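Local atomic coordinates of transcriptional regulator AefR (Pseudomonas syringae pv. tomato, PDB entry 3CDL), a protein that probably binds cis-regulatory DNA through a helix-turn-helix motif and regulates transcription, as a member of the TetR family. Residues F154-M159 with F195-Y199; K93-L97 with L163-F168; Q85-L90 with F134-I138. One frame throughout, in Å; residues are numbered along the deposited sequence. Where two conformers were deposited one is given.

Contact 1. Residues F154-M159 with F195-Y199; sequences FAATQM and FLGWY
Two helices that meet almost antiparallel can be joined by a few aromatic residues, and this contact illustrates how. Residues 154-159 belong to helix 152-167 and residues 195-199 to the end of helix 181-199; the short axes cross at 153° and approach to 11.7 Å, with the CA atoms of Met159 and Phe195 6.8 Å apart. Phe195 (chi1 t) gives up the most surface. Met159, a selenomethionine, sets its CE over one face of the Phe195 ring, 3.7 Å from the ring centroid and 3.3 Å from Phe195 CE2, a CH-pi contact within a Met-aromatic pair. Farther along, Ala155 O lies 3.5 Å from Phe195 CE1, and Ala155 CB packs 4.3 Å from Tyr199 CZ. Tyr199 (chi1 m) extends its phenol to Gln158 (chi1 m, chi2 t), whose NE2 donates to Tyr199 OH at 2.6 Å. These helices also face the second subunit, as in TetR-family dimers: Gln158 OE1 bonds Ser190 OG of that subunit, and Phe195 packs on its Met194. The chemistry is thus mainly apolar and aromatic, with a single amide-phenol hydrogen bond across the pair; the same glutamine amide serves both the fold and the dimer.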
loop_
_atom_site.group_PDB
_atom_site.type_symbol
_atom_site.label_atom_id
_atom_site.label_comp_id
_atom_site.label_asym_id
_atom_site.label_seq_id
_atom_site.Cartn_x
_atom_site.Cartn_y
_atom_site.Cartn_z
ATOM N N PHE B 154 -7.006 -14.323 -6.226
ATOM C CA PHE B 154 -7.770 -13.107 -6.522
ATOM C C PHE B 154 -8.682 -12.736 -5.329
ATOM O O PHE B 154 -8.745 -11.581 -4.894
ATOM C CB PHE B 154 -8.562 -13.317 -7.812
ATOM C CG PHE B 154 -9.155 -12.068 -8.377
ATOM C CD1 PHE B 154 -8.434 -11.286 -9.275
ATOM C CD2 PHE B 154 -10.453 -11.669 -8.025
ATOM C CE1 PHE B 154 -8.975 -10.127 -9.804
ATOM C CE2 PHE B 154 -11.018 -10.497 -8.562
ATOM C CZ PHE B 154 -10.273 -9.735 -9.456
ATOM N N ALA B 155 -9.341 -13.731 -4.758
ATOM C CA ALA B 155 -10.289 -13.496 -3.696
ATOM C C ALA B 155 -9.599 -13.090 -2.387
ATOM O O ALA B 155 -10.066 -12.178 -1.686
ATOM C CB ALA B 155 -11.159 -14.727 -3.502
ATOM N N ALA B 156 -8.483 -13.740 -2.076
ATOM C CA ALA B 156 -7.712 -13.452 -0.862
ATOM C C ALA B 156 -7.171 -12.017 -0.847
ATOM O O ALA B 156 -7.137 -11.354 0.209
ATOM C CB ALA B 156 -6.572 -14.475 -0.696
ATOM N N THR B 157 -6.773 -11.530 -2.022
ATOM C CA THR B 157 -6.231 -10.172 -2.165
ATOM C C THR B 157 -7.236 -9.101 -1.741
ATOM O O THR B 157 -6.905 -8.199 -0.988
ATOM C CB THR B 157 -5.696 -9.963 -3.594
ATOM O OG1 THR B 157 -4.759 -11.011 -3.868
ATOM C CG2 THR B 157 -5.019 -8.567 -3.758
ATOM N N GLN B 158 -8.464 -9.243 -2.215
ATOM C CA GLN B 158 -9.585 -8.396 -1.834
ATOM C C GLN B 158 -9.819 -8.518 -0.338
ATOM O O GLN B 158 -9.909 -7.504 0.381
ATOM C CB GLN B 158 -10.833 -8.837 -2.601
ATOM C CG GLN B 158 -10.700 -8.734 -4.123
ATOM C CD GLN B 158 -11.939 -9.215 -4.832
ATOM O OE1 GLN B 158 -12.581 -8.447 -5.521
ATOM N NE2 GLN B 158 -12.299 -10.486 -4.652
HETATM N N MSE B 159 -9.858 -9.764 0.139
HETATM C CA MSE B 159 -10.015 -10.055 1.560
HETATM C C MSE B 159 -9.005 -9.235 2.368
HETATM O O MSE B 159 -9.361 -8.521 3.284
HETATM C CB MSE B 159 -9.803 -11.557 1.808
HETATM C CG MSE B 159 -10.821 -12.207 2.735
HETATM SE SE MSE B 159 -10.326 -14.006 3.351
HETATM C CE MSE B 159 -11.946 -14.952 2.908
ATOM N N PHE B 195 -17.387 -9.454 1.851
ATOM C CA PHE B 195 -16.770 -10.609 1.215
ATOM C C PHE B 195 -17.808 -11.706 1.043
ATOM O O PHE B 195 -18.084 -12.148 -0.079
ATOM C CB PHE B 195 -15.519 -11.120 1.970
ATOM C CG PHE B 195 -14.791 -12.230 1.231
ATOM C CD1 PHE B 195 -13.863 -11.927 0.221
ATOM C CD2 PHE B 195 -15.091 -13.571 1.481
ATOM C CE1 PHE B 195 -13.228 -12.944 -0.495
ATOM C CE2 PHE B 195 -14.463 -14.597 0.761
ATOM C CZ PHE B 195 -13.524 -14.285 -0.222
ATOM N N LEU B 196 -18.409 -12.119 2.153
ATOM C CA LEU B 196 -19.315 -13.262 2.094
ATOM C C LEU B 196 -20.572 -12.936 1.322
ATOM O O LEU B 196 -21.104 -13.806 0.610
ATOM C CB LEU B 196 -19.644 -13.806 3.490
ATOM C CG LEU B 196 -18.600 -14.804 3.974
ATOM C CD1 LEU B 196 -19.014 -15.381 5.294
ATOM C CD2 LEU B 196 -18.416 -15.911 2.942
ATOM N N GLY B 197 -21.017 -11.675 1.460
ATOM C CA GLY B 197 -22.101 -11.106 0.665
ATOM C C GLY B 197 -22.010 -11.497 -0.802
ATOM O O GLY B 197 -22.999 -11.947 -1.395
ATOM N N TRP B 198 -20.814 -11.344 -1.383
ATOM C CA TRP B 198 -20.591 -11.598 -2.812
ATOM C C TRP B 198 -20.222 -13.039 -3.127
ATOM O O TRP B 198 -20.723 -13.612 -4.082
ATOM C CB TRP B 198 -19.541 -10.631 -3.400
ATOM C CG TRP B 198 -19.231 -10.938 -4.842
ATOM C CD1 TRP B 198 -18.060 -11.424 -5.329
ATOM C CD2 TRP B 198 -20.119 -10.823 -5.973
ATOM N NE1 TRP B 198 -18.147 -11.617 -6.691
ATOM C CE2 TRP B 198 -19.401 -11.257 -7.113
ATOM C CE3 TRP B 198 -21.452 -10.412 -6.133
ATOM C CZ2 TRP B 198 -19.968 -11.279 -8.405
ATOM C CZ3 TRP B 198 -22.018 -10.437 -7.421
ATOM C CH2 TRP B 198 -21.270 -10.863 -8.535
ATOM N N TYR B 199 -19.354 -13.634 -2.327
ATOM C CA TYR B 199 -18.816 -14.956 -2.659
ATOM C C TYR B 199 -19.553 -16.184 -2.137
ATOM O O TYR B 199 -19.461 -17.279 -2.733
ATOM C CB TYR B 199 -17.362 -15.041 -2.269
ATOM C CG TYR B 199 -16.478 -14.289 -3.218
ATOM C CD1 TYR B 199 -16.341 -14.681 -4.552
ATOM C CD2 TYR B 199 -15.762 -13.184 -2.782
ATOM C CE1 TYR B 199 -15.516 -13.979 -5.408
ATOM C CE2 TYR B 199 -14.929 -12.489 -3.634
ATOM C CZ TYR B 199 -14.812 -12.871 -4.930
ATOM O OH TYR B 199 -13.978 -12.138 -5.737
#

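Contact 2. Residues K93-L97 with L163-F168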
loop_
_atom_site.group_PDB
_atom_site.type_symbol
_atom_site.label_atom_id
_atom_site.label_comp_id
_atom_site.label_asym_id
_atom_site.label_seq_id
_atom_site.Cartn_x
_atom_site.Cartn_y
_atom_site.Cartn_z
ATOM N N LYS B 93 -5.510 -12.153 11.390
ATOM C CA LYS B 93 -4.786 -11.180 10.582
ATOM C C LYS B 93 -4.836 -9.749 11.141
ATOM O O LYS B 93 -3.877 -9.012 10.987
ATOM C CB LYS B 93 -5.279 -11.197 9.136
ATOM C CG LYS B 93 -4.419 -10.402 8.129
ATOM C CD LYS B 93 -2.933 -10.806 8.169
ATOM C CE LYS B 93 -2.191 -10.594 6.853
ATOM N NZ LYS B 93 -2.451 -9.274 6.129
HETATM N N MSE B 94 -5.935 -9.354 11.784
HETATM C CA MSE B 94 -6.037 -8.007 12.335
HETATM C C MSE B 94 -5.167 -7.823 13.588
HETATM O O MSE B 94 -4.566 -6.775 13.788
HETATM C CB MSE B 94 -7.492 -7.643 12.618
HETATM C CG MSE B 94 -7.697 -6.266 13.253
HETATM SE SE MSE B 94 -7.011 -4.749 12.145
HETATM C CE MSE B 94 -8.308 -4.859 10.693
ATOM N N ARG B 95 -5.100 -8.842 14.430
ATOM C CA ARG B 95 -4.258 -8.781 15.625
ATOM C C ARG B 95 -2.754 -8.681 15.249
ATOM O O ARG B 95 -1.956 -8.060 15.970
ATOM C CB ARG B 95 -4.542 -9.991 16.537
ATOM C CG ARG B 95 -5.951 -9.997 17.196
ATOM C CD ARG B 95 -6.084 -11.136 18.229
ATOM N NE ARG B 95 -6.805 -12.308 17.714
ATOM C CZ ARG B 95 -8.101 -12.568 17.925
ATOM N NH1 ARG B 95 -8.866 -11.760 18.663
ATOM N NH2 ARG B 95 -8.642 -13.651 17.389
ATOM N N ASN B 96 -2.385 -9.278 14.115
ATOM C CA ASN B 96 -1.006 -9.240 13.635
ATOM C C ASN B 96 -0.632 -7.865 13.063
ATOM O O ASN B 96 0.450 -7.344 13.323
ATOM C CB ASN B 96 -0.737 -10.373 12.622
ATOM C CG ASN B 96 -0.888 -11.760 13.237
ATOM O OD1 ASN B 96 -0.274 -12.085 14.261
ATOM N ND2 ASN B 96 -1.710 -12.586 12.612
ATOM N N LEU B 97 -1.545 -7.285 12.297
ATOM C CA LEU B 97 -1.409 -5.909 11.796
ATOM C C LEU B 97 -1.355 -4.855 12.911
ATOM O O LEU B 97 -0.838 -3.755 12.698
ATOM C CB LEU B 97 -2.603 -5.566 10.907
ATOM C CG LEU B 97 -2.741 -5.862 9.412
ATOM C CD1 LEU B 97 -2.081 -7.149 8.937
ATOM C CD2 LEU B 97 -4.235 -5.846 9.069
ATOM N N LEU B 163 -8.806 -5.125 4.930
ATOM C CA LEU B 163 -8.183 -4.923 6.261
ATOM C C LEU B 163 -6.962 -4.013 6.203
ATOM O O LEU B 163 -6.824 -3.081 6.979
ATOM C CB LEU B 163 -7.755 -6.274 6.851
ATOM C CG LEU B 163 -8.692 -7.077 7.784
ATOM C CD1 LEU B 163 -10.079 -7.242 7.244
ATOM C CD2 LEU B 163 -8.094 -8.454 8.172
ATOM N N LYS B 164 -6.078 -4.299 5.256
ATOM C CA LYS B 164 -4.819 -3.599 5.109
ATOM C C LYS B 164 -5.049 -2.133 4.802
ATOM O O LYS B 164 -4.255 -1.317 5.164
ATOM C CB LYS B 164 -3.996 -4.254 4.007
ATOM C CG LYS B 164 -3.038 -5.384 4.451
ATOM C CD LYS B 164 -3.079 -6.613 3.507
ATOM C CE LYS B 164 -1.706 -6.955 2.946
ATOM N NZ LYS B 164 -1.293 -5.840 2.044
ATOM N N SER B 165 -6.160 -1.802 4.155
ATOM C CA SER B 165 -6.402 -0.429 3.683
ATOM C C SER B 165 -6.674 0.516 4.852
ATOM O O SER B 165 -6.556 1.737 4.713
ATOM C CB SER B 165 -7.543 -0.390 2.664
ATOM O OG SER B 165 -8.774 -0.816 3.240
ATOM N N PHE B 166 -6.999 -0.074 5.998
ATOM C CA PHE B 166 -7.221 0.647 7.260
ATOM C C PHE B 166 -6.125 0.375 8.286
ATOM O O PHE B 166 -5.738 1.259 9.051
ATOM C CB PHE B 166 -8.571 0.246 7.903
ATOM C CG PHE B 166 -9.767 0.599 7.066
ATOM C CD1 PHE B 166 -10.183 1.935 6.944
ATOM C CD2 PHE B 166 -10.469 -0.399 6.371
ATOM C CE1 PHE B 166 -11.285 2.267 6.167
ATOM C CE2 PHE B 166 -11.563 -0.080 5.587
ATOM C CZ PHE B 166 -11.973 1.247 5.483
ATOM N N ALA B 167 -5.655 -0.869 8.330
ATOM C CA ALA B 167 -4.799 -1.296 9.412
ATOM C C ALA B 167 -3.358 -1.581 8.972
ATOM O O ALA B 167 -2.528 -2.043 9.774
ATOM C CB ALA B 167 -5.413 -2.493 10.108
ATOM N N PHE B 168 -3.029 -1.313 7.715
ATOM C CA PHE B 168 -1.652 -1.548 7.305
ATOM C C PHE B 168 -1.043 -0.358 6.575
ATOM O O PHE B 168 -0.229 0.362 7.168
ATOM C CB PHE B 168 -1.529 -2.851 6.545
ATOM C CG PHE B 168 -0.131 -3.180 6.145
ATOM C CD1 PHE B 168 0.775 -3.711 7.082
ATOM C CD2 PHE B 168 0.291 -2.978 4.825
ATOM C CE1 PHE B 168 2.083 -4.021 6.715
ATOM C CE2 PHE B 168 1.582 -3.271 4.448
ATOM C CZ PHE B 168 2.487 -3.810 5.398
#
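Leu97 lies over Ala167, its CD2 3.7 Å from Ala167 CB and its CB at the same distance from Ala167 O. It also reaches Leu163, with Leu97 CD2 4.2 Å from Leu163 CB, and Phe168, with Leu97 CG 4.3 Å from Phe168 CB, so one leucine spans more than a turn of the partner. The principle at work is that a small residue lets two helices come close where a large one would hold them apart: the CA atoms of Leu97 and Ala167 are 6.2 Å apart, against 7.1 Å for Met94 and Leu163. The selenomethionine Met94 packs against the same alanine, with SE 3.4 Å from Ala167 CB and CE 3.7 Å from Leu163 CG. Toward the more exposed margin two lysines take over: Lys93 CB sits 4.0 Å from Leu163 CD2, and the Lys93 ammonium nitrogen NZ comes within 3.8 Å of the Lys164 methylene CD; no hydrogen bond crosses the interface. The segment axes run in the same direction, inclined at 28°, with a closest approach of 10.6 Å. This is apolar packing inside the all-helical C-terminal domain of a TetR-family regulator, joining the ends of helices 82-97 and 152-167. Ala167 closes its helix, and Phe168 takes the N-cap position of helix 169-174. Around the contact, helix 181-199 covers Met94 through Gln184 and Val187 and Leu163 through Ala191, helix 100-114 receives the Phe168 side chain at Phe102, Leu103 and Ala106, and the Phe166 ring stacks on Phe154 of the second subunit.

Contact 3. Residues Q85-L90 with F134-I138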
loop_
_atom_site.group_PDB
_atom_site.type_symbol
_atom_site.label_atom_id
_atom_site.label_comp_id
_atom_site.label_asym_id
_atom_site.label_seq_id
_atom_site.Cartn_x
_atom_site.Cartn_y
_atom_site.Cartn_z
ATOM N N GLN B 85 -16.173 -18.990 11.289
ATOM C CA GLN B 85 -14.773 -19.301 11.005
ATOM C C GLN B 85 -14.028 -18.193 10.263
ATOM O O GLN B 85 -12.876 -17.944 10.556
ATOM C CB GLN B 85 -14.620 -20.657 10.292
ATOM C CG GLN B 85 -15.341 -20.831 8.947
ATOM C CD GLN B 85 -15.356 -22.293 8.477
ATOM O OE1 GLN B 85 -14.307 -22.914 8.307
ATOM N NE2 GLN B 85 -16.547 -22.841 8.268
ATOM N N LEU B 86 -14.678 -17.515 9.322
ATOM C CA LEU B 86 -14.014 -16.414 8.619
ATOM C C LEU B 86 -13.840 -15.186 9.521
ATOM O O LEU B 86 -12.866 -14.459 9.404
ATOM C CB LEU B 86 -14.722 -16.065 7.287
ATOM C CG LEU B 86 -14.157 -14.927 6.409
ATOM C CD1 LEU B 86 -12.639 -14.991 6.211
ATOM C CD2 LEU B 86 -14.871 -14.854 5.067
ATOM N N LEU B 87 -14.778 -14.965 10.431
ATOM C CA LEU B 87 -14.609 -13.917 11.438
ATOM C C LEU B 87 -13.272 -14.127 12.140
ATOM O O LEU B 87 -12.438 -13.223 12.141
ATOM C CB LEU B 87 -15.748 -13.921 12.470
ATOM C CG LEU B 87 -16.482 -12.603 12.775
ATOM C CD1 LEU B 87 -17.266 -12.737 14.074
ATOM C CD2 LEU B 87 -15.594 -11.336 12.791
ATOM N N GLU B 88 -13.084 -15.335 12.680
ATOM C CA GLU B 88 -11.870 -15.795 13.340
ATOM C C GLU B 88 -10.576 -15.624 12.531
ATOM O O GLU B 88 -9.526 -15.309 13.094
ATOM C CB GLU B 88 -12.032 -17.273 13.648
ATOM C CG GLU B 88 -11.803 -17.654 15.061
ATOM C CD GLU B 88 -12.192 -19.104 15.311
ATOM O OE1 GLU B 88 -13.079 -19.359 16.161
ATOM O OE2 GLU B 88 -11.625 -19.994 14.637
ATOM N N LEU B 89 -10.639 -15.855 11.220
ATOM C CA LEU B 89 -9.473 -15.678 10.361
ATOM C C LEU B 89 -9.122 -14.199 10.329
ATOM O O LEU B 89 -7.970 -13.800 10.498
ATOM C CB LEU B 89 -9.760 -16.150 8.922
ATOM C CG LEU B 89 -9.499 -17.606 8.505
ATOM C CD1 LEU B 89 -10.699 -18.495 8.799
ATOM C CD2 LEU B 89 -9.124 -17.708 7.018
ATOM N N LEU B 90 -10.143 -13.391 10.087
ATOM C CA LEU B 90 -9.970 -11.962 9.933
ATOM C C LEU B 90 -9.407 -11.352 11.216
ATOM O O LEU B 90 -8.571 -10.444 11.161
ATOM C CB LEU B 90 -11.305 -11.336 9.546
ATOM C CG LEU B 90 -11.658 -11.158 8.067
ATOM C CD1 LEU B 90 -10.616 -11.691 7.084
ATOM C CD2 LEU B 90 -13.089 -11.647 7.753
ATOM N N PHE B 134 -5.395 -17.256 3.815
ATOM C CA PHE B 134 -6.719 -16.860 3.314
ATOM C C PHE B 134 -7.019 -17.632 2.031
ATOM O O PHE B 134 -8.127 -18.140 1.840
ATOM C CB PHE B 134 -6.799 -15.333 3.086
ATOM C CG PHE B 134 -6.824 -14.503 4.372
ATOM C CD1 PHE B 134 -7.139 -13.145 4.330
ATOM C CD2 PHE B 134 -6.552 -15.083 5.623
ATOM C CE1 PHE B 134 -7.168 -12.374 5.498
ATOM C CE2 PHE B 134 -6.583 -14.317 6.801
ATOM C CZ PHE B 134 -6.898 -12.968 6.736
ATOM N N SER B 135 -5.994 -17.747 1.190
ATOM C CA SER B 135 -6.035 -18.521 -0.030
ATOM C C SER B 135 -6.395 -19.981 0.227
ATOM O O SER B 135 -7.324 -20.515 -0.370
ATOM C CB SER B 135 -4.674 -18.427 -0.701
ATOM O OG SER B 135 -4.787 -18.663 -2.084
ATOM N N ALA B 136 -5.663 -20.627 1.127
ATOM C CA ALA B 136 -5.854 -22.045 1.394
ATOM C C ALA B 136 -7.308 -22.336 1.770
ATOM O O ALA B 136 -7.906 -23.312 1.306
ATOM C CB ALA B 136 -4.900 -22.497 2.497
ATOM N N TRP B 137 -7.868 -21.459 2.597
ATOM C CA TRP B 137 -9.234 -21.565 3.082
ATOM C C TRP B 137 -10.250 -21.397 1.956
ATOM O O TRP B 137 -11.130 -22.246 1.790
ATOM C CB TRP B 137 -9.460 -20.503 4.159
ATOM C CG TRP B 137 -10.760 -20.604 4.901
ATOM C CD1 TRP B 137 -11.035 -21.391 5.996
ATOM C CD2 TRP B 137 -11.956 -19.871 4.625
ATOM N NE1 TRP B 137 -12.333 -21.192 6.403
ATOM C CE2 TRP B 137 -12.915 -20.257 5.583
ATOM C CE3 TRP B 137 -12.308 -18.921 3.657
ATOM C CZ2 TRP B 137 -14.205 -19.736 5.593
ATOM C CZ3 TRP B 137 -13.589 -18.396 3.675
ATOM C CH2 TRP B 137 -14.523 -18.809 4.634
ATOM N N ILE B 138 -10.121 -20.304 1.191
ATOM C CA ILE B 138 -11.022 -20.024 0.066
ATOM C C ILE B 138 -11.130 -21.225 -0.877
ATOM O O ILE B 138 -12.232 -21.613 -1.256
ATOM C CB ILE B 138 -10.627 -18.706 -0.702
ATOM C CG1 ILE B 138 -10.905 -17.471 0.158
ATOM C CG2 ILE B 138 -11.378 -18.574 -2.022
ATOM C CD1 ILE B 138 -9.963 -16.289 -0.102
#
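At the apolar centre Leu89 fits between two aromatic side chains of helix 133-143: its CD2 is 3.9 Å from Phe134 CD2 and also 3.9 Å from Trp137 CG, above one face of the indole. Leu90 extends this surface, with CD1 3.9 Å from Phe134 CE1, while Leu86 CB lies 3.8 Å from Trp137 CH2. Trp137 loses the most area of any residue here, because its indole meets Leu89 over one face, Leu86 at CH2 and Gln85 at its edge. The segments are antiparallel, at 169° with axes 11.9 Å apart, an arrangement of helix packing inside the all-helical C-terminal domain of a TetR-family regulator. From helix 152-167, Met159 touches both Leu86 and Phe134, and the His160 ring stacks on Phe134. At the polar edge the indole nitrogen is satisfied: Trp137 NE1 donates to Gln85 OE1 at 3.2 Å. That oxygen also accepts from the backbone N of Arg77, whose side chain forms a salt bridge with Glu88.

Followed from the N terminus, helix 82-97 enters two contacts in turn: residues 85-90 open contact 3 and residues 93-97 open contact 2. Contact 3 closes first, at 134-138, bringing helix 133-143 back after 43 intervening residues. Contact 1 then opens at 154-159; contact 2 closes at 163-168 before contact 1 closes at 195-199. Contact 2 therefore crosses both others, whereas contacts 3 and 1 are in series and none is nested. Although sequential, contacts 1 and 3 touch through Met159 with Leu86 and Phe134; contacts 2 and 3 meet where Lys93 packs on Phe134. Together they bind four helices of the C-terminal domain, with contacts 1 and 2 also reaching the second subunit.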